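Local coordinates for universal stress protein (Mycobacterium smegmatis, PDB 5AHW) that binds cyclic AMP as a member of the universal stress protein A family and probably takes part in signalling, at residues D104-L118 / V133-S147. Sequence-based numbering, arbitrary orientation.
Sequences DEVKADLLVVGNVGL and VARRSKTDVLIVHTS. With CMP (adenosine-3',5'-cyclic-monophosphate), chain K; SO4 (sulfate ion), chain L.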
loop_
_atom_site.group_PDB
_atom_site.type_symbol
_atom_site.label_atom_id
_atom_site.label_comp_id
_atom_site.label_asym_id
_atom_site.label_seq_id
_atom_site.Cartn_x
_atom_site.Cartn_y
_atom_site.Cartn_z
ATOM N N ASP B 104 0.124 -15.660 -2.669
ATOM C CA ASP B 104 -0.079 -16.497 -3.830
ATOM C C ASP B 104 -1.103 -17.611 -3.614
ATOM O O ASP B 104 -1.948 -17.865 -4.503
ATOM C CB ASP B 104 1.217 -17.175 -4.267
ATOM C CG ASP B 104 2.149 -16.237 -4.963
ATOM O OD1 ASP B 104 1.754 -15.084 -5.211
ATOM O OD2 ASP B 104 3.289 -16.662 -5.274
ATOM N N GLU B 105 -1.000 -18.287 -2.469
ATOM C CA GLU B 105 -1.851 -19.451 -2.139
ATOM C C GLU B 105 -3.304 -19.009 -2.052
ATOM O O GLU B 105 -4.140 -19.682 -2.567
ATOM C CB GLU B 105 -1.405 -20.112 -0.798
ATOM C CG GLU B 105 -2.193 -21.323 -0.298
ATOM C CD GLU B 105 -2.468 -21.338 1.228
ATOM O OE1 GLU B 105 -1.500 -21.201 2.024
ATOM O OE2 GLU B 105 -3.656 -21.497 1.646
ATOM N N VAL B 106 -3.614 -17.875 -1.412
ATOM C CA VAL B 106 -5.006 -17.490 -1.233
ATOM C C VAL B 106 -5.489 -16.498 -2.282
ATOM O O VAL B 106 -6.616 -15.990 -2.223
ATOM C CB VAL B 106 -5.271 -17.023 0.195
ATOM C CG1 VAL B 106 -4.730 -18.080 1.149
ATOM C CG2 VAL B 106 -4.681 -15.610 0.462
ATOM N N LYS B 107 -4.656 -16.270 -3.289
ATOM C CA LYS B 107 -4.995 -15.361 -4.369
ATOM C C LYS B 107 -5.333 -13.975 -3.806
ATOM O O LYS B 107 -6.346 -13.363 -4.144
ATOM C CB LYS B 107 -6.099 -15.960 -5.216
ATOM C CG LYS B 107 -5.592 -17.222 -5.933
ATOM C CD LYS B 107 -6.657 -17.948 -6.782
ATOM C CE LYS B 107 -6.213 -19.407 -7.056
ATOM N NZ LYS B 107 -7.371 -20.365 -7.027
ATOM N N ALA B 108 -4.464 -13.475 -2.948
ATOM C CA ALA B 108 -4.754 -12.220 -2.245
ATOM C C ALA B 108 -4.765 -11.041 -3.221
ATOM O O ALA B 108 -4.019 -11.025 -4.164
ATOM C CB ALA B 108 -3.717 -11.974 -1.196
ATOM N N ASP B 109 -5.640 -10.079 -3.000
ATOM C CA ASP B 109 -5.723 -8.907 -3.831
ATOM C C ASP B 109 -4.822 -7.867 -3.228
ATOM O O ASP B 109 -4.398 -6.934 -3.910
ATOM C CB ASP B 109 -7.154 -8.370 -3.804
ATOM C CG ASP B 109 -8.141 -9.373 -4.255
ATOM O OD1 ASP B 109 -8.001 -9.797 -5.410
ATOM O OD2 ASP B 109 -9.030 -9.774 -3.483
ATOM N N LEU B 110 -4.560 -7.982 -1.933
ATOM C CA LEU B 110 -3.681 -7.028 -1.280
ATOM C C LEU B 110 -2.949 -7.650 -0.088
ATOM O O LEU B 110 -3.511 -8.404 0.708
ATOM C CB LEU B 110 -4.510 -5.840 -0.795
ATOM C CG LEU B 110 -3.807 -4.753 0.030
ATOM C CD1 LEU B 110 -2.953 -3.923 -0.900
ATOM C CD2 LEU B 110 -4.798 -3.881 0.785
ATOM N N LEU B 111 -1.705 -7.268 0.042
ATOM C CA LEU B 111 -0.877 -7.670 1.141
ATOM C C LEU B 111 -0.438 -6.427 1.929
ATOM O O LEU B 111 0.042 -5.472 1.353
ATOM C CB LEU B 111 0.317 -8.356 0.487
ATOM C CG LEU B 111 1.395 -8.956 1.325
ATOM C CD1 LEU B 111 0.879 -9.643 2.596
ATOM C CD2 LEU B 111 2.031 -9.923 0.365
ATOM N N VAL B 112 -0.631 -6.417 3.242
ATOM C CA VAL B 112 -0.351 -5.275 4.045
ATOM C C VAL B 112 0.777 -5.572 5.044
ATOM O O VAL B 112 0.782 -6.589 5.766
ATOM C CB VAL B 112 -1.617 -4.903 4.812
ATOM C CG1 VAL B 112 -1.435 -3.622 5.633
ATOM C CG2 VAL B 112 -2.755 -4.712 3.830
ATOM N N VAL B 113 1.742 -4.657 5.098
ATOM C CA VAL B 113 2.822 -4.663 6.052
ATOM C C VAL B 113 3.054 -3.249 6.608
ATOM O O VAL B 113 2.698 -2.262 5.985
ATOM C CB VAL B 113 4.142 -5.216 5.407
ATOM C CG1 VAL B 113 4.030 -6.686 5.019
ATOM C CG2 VAL B 113 4.539 -4.461 4.174
ATOM N N GLY B 114 3.610 -3.138 7.803
ATOM C CA GLY B 114 4.209 -1.875 8.280
ATOM C C GLY B 114 5.547 -1.632 7.646
ATOM O O GLY B 114 6.010 -2.440 6.817
ATOM N N ASN B 115 6.202 -0.553 8.075
ATOM C CA ASN B 115 7.353 -0.010 7.397
ATOM C C ASN B 115 8.617 -0.100 8.176
ATOM O O ASN B 115 9.623 0.487 7.797
ATOM C CB ASN B 115 7.062 1.473 7.076
ATOM C CG ASN B 115 7.115 2.397 8.299
ATOM O OD1 ASN B 115 6.919 2.008 9.471
ATOM N ND2 ASN B 115 7.352 3.658 8.029
ATOM N N VAL B 116 8.588 -0.783 9.306
ATOM C CA VAL B 116 9.757 -0.831 10.178
ATOM C C VAL B 116 10.844 -1.447 9.371
ATOM O O VAL B 116 10.660 -2.478 8.772
ATOM C CB VAL B 116 9.476 -1.630 11.455
ATOM C CG1 VAL B 116 10.739 -1.892 12.263
ATOM C CG2 VAL B 116 8.440 -0.880 12.289
ATOM N N GLY B 117 11.990 -0.793 9.327
ATOM C CA GLY B 117 13.157 -1.342 8.654
ATOM C C GLY B 117 13.460 -0.726 7.299
ATOM O O GLY B 117 14.611 -0.818 6.811
ATOM N N LEU B 118 12.491 0.003 6.722
ATOM C CA LEU B 118 12.680 0.519 5.401
ATOM C C LEU B 118 13.683 1.626 5.304
ATOM O O LEU B 118 14.149 1.957 4.221
ATOM C CB LEU B 118 11.354 1.176 4.924
ATOM C CG LEU B 118 10.290 0.426 4.226
ATOM C CD1 LEU B 118 9.337 1.469 3.641
ATOM C CD2 LEU B 118 10.921 -0.496 3.177
ATOM N N VAL B 133 9.218 -7.857 0.758
ATOM C CA VAL B 133 7.838 -8.150 0.376
ATOM C C VAL B 133 7.392 -7.348 -0.856
ATOM O O VAL B 133 6.800 -7.886 -1.807
ATOM C CB VAL B 133 6.890 -7.896 1.573
ATOM C CG1 VAL B 133 5.450 -7.885 1.168
ATOM C CG2 VAL B 133 7.020 -8.993 2.591
ATOM N N ALA B 134 7.713 -6.056 -0.838
ATOM C CA ALA B 134 7.337 -5.177 -1.964
ATOM C C ALA B 134 8.036 -5.683 -3.193
ATOM O O ALA B 134 7.427 -5.752 -4.261
ATOM C CB ALA B 134 7.739 -3.706 -1.666
ATOM N N ARG B 135 9.324 -6.080 -3.087
ATOM C CA ARG B 135 9.954 -6.461 -4.315
ATOM C C ARG B 135 9.452 -7.783 -4.831
ATOM O O ARG B 135 9.480 -8.016 -6.043
ATOM C CB ARG B 135 11.475 -6.472 -4.254
ATOM C CG ARG B 135 12.175 -5.106 -4.107
ATOM C CD ARG B 135 13.673 -5.238 -4.279
ATOM N NE ARG B 135 14.126 -5.816 -3.050
ATOM C CZ ARG B 135 14.499 -5.088 -1.993
ATOM N NH1 ARG B 135 14.645 -3.773 -2.083
ATOM N NH2 ARG B 135 14.783 -5.673 -0.886
ATOM N N ARG B 136 9.005 -8.664 -3.949
ATOM C CA ARG B 136 8.718 -10.047 -4.346
ATOM C C ARG B 136 7.234 -10.309 -4.642
ATOM O O ARG B 136 6.909 -11.249 -5.309
ATOM C CB ARG B 136 9.275 -11.047 -3.334
ATOM C CG ARG B 136 10.819 -11.063 -3.278
ATOM C CD ARG B 136 11.350 -12.121 -2.300
ATOM N NE ARG B 136 12.757 -11.870 -1.946
ATOM C CZ ARG B 136 13.368 -12.339 -0.889
ATOM N NH1 ARG B 136 12.747 -13.171 -0.088
ATOM N NH2 ARG B 136 14.664 -12.069 -0.683
ATOM N N SER B 137 6.364 -9.462 -4.154
ATOM C CA SER B 137 4.932 -9.668 -4.290
ATOM C C SER B 137 4.468 -9.627 -5.733
ATOM O O SER B 137 4.986 -8.887 -6.550
ATOM C CB SER B 137 4.238 -8.615 -3.419
ATOM O OG SER B 137 2.860 -8.874 -3.352
ATOM N N LYS B 138 3.467 -10.410 -6.049
ATOM C CA LYS B 138 2.809 -10.341 -7.344
ATOM C C LYS B 138 1.440 -9.722 -7.140
ATOM O O LYS B 138 0.637 -9.847 -7.999
ATOM C CB LYS B 138 2.646 -11.781 -8.005
ATOM C CG LYS B 138 4.018 -12.527 -8.206
ATOM C CD LYS B 138 4.001 -13.809 -9.058
ATOM C CE LYS B 138 2.888 -14.790 -8.675
ATOM N NZ LYS B 138 3.135 -16.204 -9.185
ATOM N N THR B 139 1.144 -9.158 -5.979
ATOM C CA THR B 139 -0.064 -8.411 -5.784
ATOM C C THR B 139 0.206 -6.944 -5.306
ATOM O O THR B 139 1.327 -6.519 -5.100
ATOM C CB THR B 139 -0.935 -9.093 -4.736
ATOM O OG1 THR B 139 -0.301 -8.947 -3.465
ATOM C CG2 THR B 139 -0.949 -10.488 -4.958
ATOM N N ASP B 140 -0.856 -6.201 -5.100
ATOM C CA ASP B 140 -0.768 -4.847 -4.536
ATOM C C ASP B 140 -0.201 -4.969 -3.154
ATOM O O ASP B 140 -0.498 -5.908 -2.447
ATOM C CB ASP B 140 -2.148 -4.210 -4.399
ATOM C CG ASP B 140 -2.789 -3.847 -5.719
ATOM O OD1 ASP B 140 -2.132 -4.067 -6.790
ATOM O OD2 ASP B 140 -3.945 -3.252 -5.648
ATOM N N VAL B 141 0.628 -4.033 -2.782
ATOM C CA VAL B 141 1.180 -4.009 -1.442
ATOM C C VAL B 141 0.920 -2.668 -0.780
ATOM O O VAL B 141 1.296 -1.644 -1.331
ATOM C CB VAL B 141 2.681 -4.259 -1.496
ATOM C CG1 VAL B 141 3.293 -4.079 -0.141
ATOM C CG2 VAL B 141 2.896 -5.718 -1.899
ATOM N N LEU B 142 0.342 -2.694 0.410
ATOM C CA LEU B 142 0.165 -1.487 1.190
ATOM C C LEU B 142 1.264 -1.508 2.277
ATOM O O LEU B 142 1.341 -2.414 3.098
ATOM C CB LEU B 142 -1.192 -1.468 1.865
ATOM C CG LEU B 142 -1.541 -0.260 2.709
ATOM C CD1 LEU B 142 -1.639 1.001 1.824
ATOM C CD2 LEU B 142 -2.882 -0.425 3.458
ATOM N N ILE B 143 2.036 -0.445 2.297
ATOM C CA ILE B 143 2.998 -0.201 3.322
ATOM C C ILE B 143 2.451 0.832 4.217
ATOM O O ILE B 143 2.375 1.956 3.838
ATOM C CB ILE B 143 4.354 0.189 2.686
ATOM C CG1 ILE B 143 4.901 -1.031 1.889
ATOM C CG2 ILE B 143 5.379 0.577 3.782
ATOM C CD1 ILE B 143 6.196 -0.748 1.181
ATOM N N VAL B 144 2.012 0.417 5.401
ATOM C CA VAL B 144 1.422 1.302 6.388
ATOM C C VAL B 144 2.521 2.050 7.108
ATOM O O VAL B 144 3.530 1.421 7.482
ATOM C CB VAL B 144 0.620 0.470 7.401
ATOM C CG1 VAL B 144 0.023 1.363 8.500
ATOM C CG2 VAL B 144 -0.470 -0.303 6.649
ATOM N N HIS B 145 2.396 3.382 7.269
ATOM C CA HIS B 145 3.450 4.155 7.938
ATOM C C HIS B 145 3.333 3.956 9.450
ATOM O O HIS B 145 2.617 4.658 10.118
ATOM C CB HIS B 145 3.319 5.649 7.631
ATOM C CG HIS B 145 4.599 6.404 7.801
ATOM N ND1 HIS B 145 4.778 7.384 8.764
ATOM C CD2 HIS B 145 5.764 6.329 7.111
ATOM C CE1 HIS B 145 6.007 7.865 8.665
ATOM N NE2 HIS B 145 6.624 7.245 7.669
ATOM N N THR B 146 4.053 3.015 10.015
ATOM C CA THR B 146 3.836 2.639 11.395
ATOM C C THR B 146 4.990 3.081 12.248
ATOM O O THR B 146 4.934 2.997 13.462
ATOM C CB THR B 146 3.740 1.096 11.508
ATOM O OG1 THR B 146 4.935 0.493 10.967
ATOM C CG2 THR B 146 2.508 0.599 10.774
ATOM N N SER B 147 6.037 3.546 11.609
ATOM C CA SER B 147 7.235 4.053 12.336
ATOM C C SER B 147 7.996 5.109 11.527
ATOM O O SER B 147 7.744 5.454 10.359
ATOM C CB SER B 147 8.153 2.918 12.612
ATOM O OG SER B 147 8.660 2.444 11.366
ATOM O OXT SER B 147 8.911 5.686 12.055
HETATM P P CMP K . 5.833 -3.296 11.352
HETATM O O1P CMP K . 4.979 -2.046 11.531
HETATM O O2P CMP K . 6.356 -3.744 12.637
HETATM O "O5'" CMP K . 6.942 -3.176 10.235
HETATM C "C5'" CMP K . 7.566 -4.282 9.538
HETATM C "C4'" CMP K . 6.463 -5.238 9.180
HETATM O "O4'" CMP K . 6.919 -6.474 8.658
HETATM C "C3'" CMP K . 5.616 -5.637 10.329
HETATM O "O3'" CMP K . 4.899 -4.493 10.771
HETATM C "C2'" CMP K . 4.810 -6.806 9.747
HETATM O "O2'" CMP K . 3.734 -6.399 8.890
HETATM C "C1'" CMP K . 5.914 -7.464 8.902
HETATM N N9 CMP K . 6.477 -8.567 9.717
HETATM C C8 CMP K . 7.619 -8.555 10.430
HETATM N N7 CMP K . 7.777 -9.704 11.104
HETATM C C5 CMP K . 6.749 -10.468 10.816
HETATM C C6 CMP K . 6.307 -11.833 11.153
HETATM N N6 CMP K . 7.049 -12.579 11.959
HETATM N N1 CMP K . 5.154 -12.283 10.640
HETATM C C2 CMP K . 4.388 -11.547 9.827
HETATM N N3 CMP K . 4.716 -10.284 9.482
HETATM C C4 CMP K . 5.864 -9.715 9.933
HETATM S S SO4 L . 15.236 -9.629 -3.212
HETATM O O1 SO4 L . 14.401 -10.683 -3.907
HETATM O O2 SO4 L . 14.255 -8.823 -2.361
HETATM O O3 SO4 L . 15.858 -8.801 -4.272
HETATM O O4 SO4 L . 16.035 -10.141 -2.112
HETATM O O HOH W 1 2.322 -12.336 -4.016
HETATM O O HOH W 2 11.783 1.868 11.163
#
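Val112 and Val113 lie beside Leu142 and Ile143 where strands 110-114 and 140-144 run parallel, neighbours in the Rossmann-like sheet of the universal stress protein fold, joined by a right-handed beta-alpha-beta crossover whose last helix is 129-136. Four backbone hydrogen bonds zip them; Val113 N to Leu142 O, 3.0 Å, is nearly straight at 171°. The packing is tight here: the beta-branched Val112, Val113, Ile143 and Val144 suit the extended backbone, and Val112 CG1 meets Val144 CG2 at 3.6 Å on the face that helix 15-31 covers. On the other face Leu111, with CG anti to its N (chi1 -178°), reaches CD2 tip to tip against Val133 CG1 at 4.1 Å, seating the crossover helix on the sheet. Strand 140-144 is the last of its own chain, but the second subunit extends the sheet antiparallel beyond it.

The Asp104 end, by contrast, is loose and exposed: its carboxylate makes a long salt bridge to Lys138 (Asp104 OD2 to Lys138 NZ 3.9 Å), and a water bridges Asp104 OD1 and Lys138 N.

At the strands' C-terminal ends lies the cyclic AMP site. Gly114, with no side chain, lets the phosphate come close to its backbone; Val116 N donates to the ligand's O5'. Asn115, an amide able to accept and donate at once, ties down the C-terminus: OD1 takes the Ser147 hydroxyl from above its carbonyl plane, while ND2 gives a straight bond (168°) to Ser147 O at 3.0 Å.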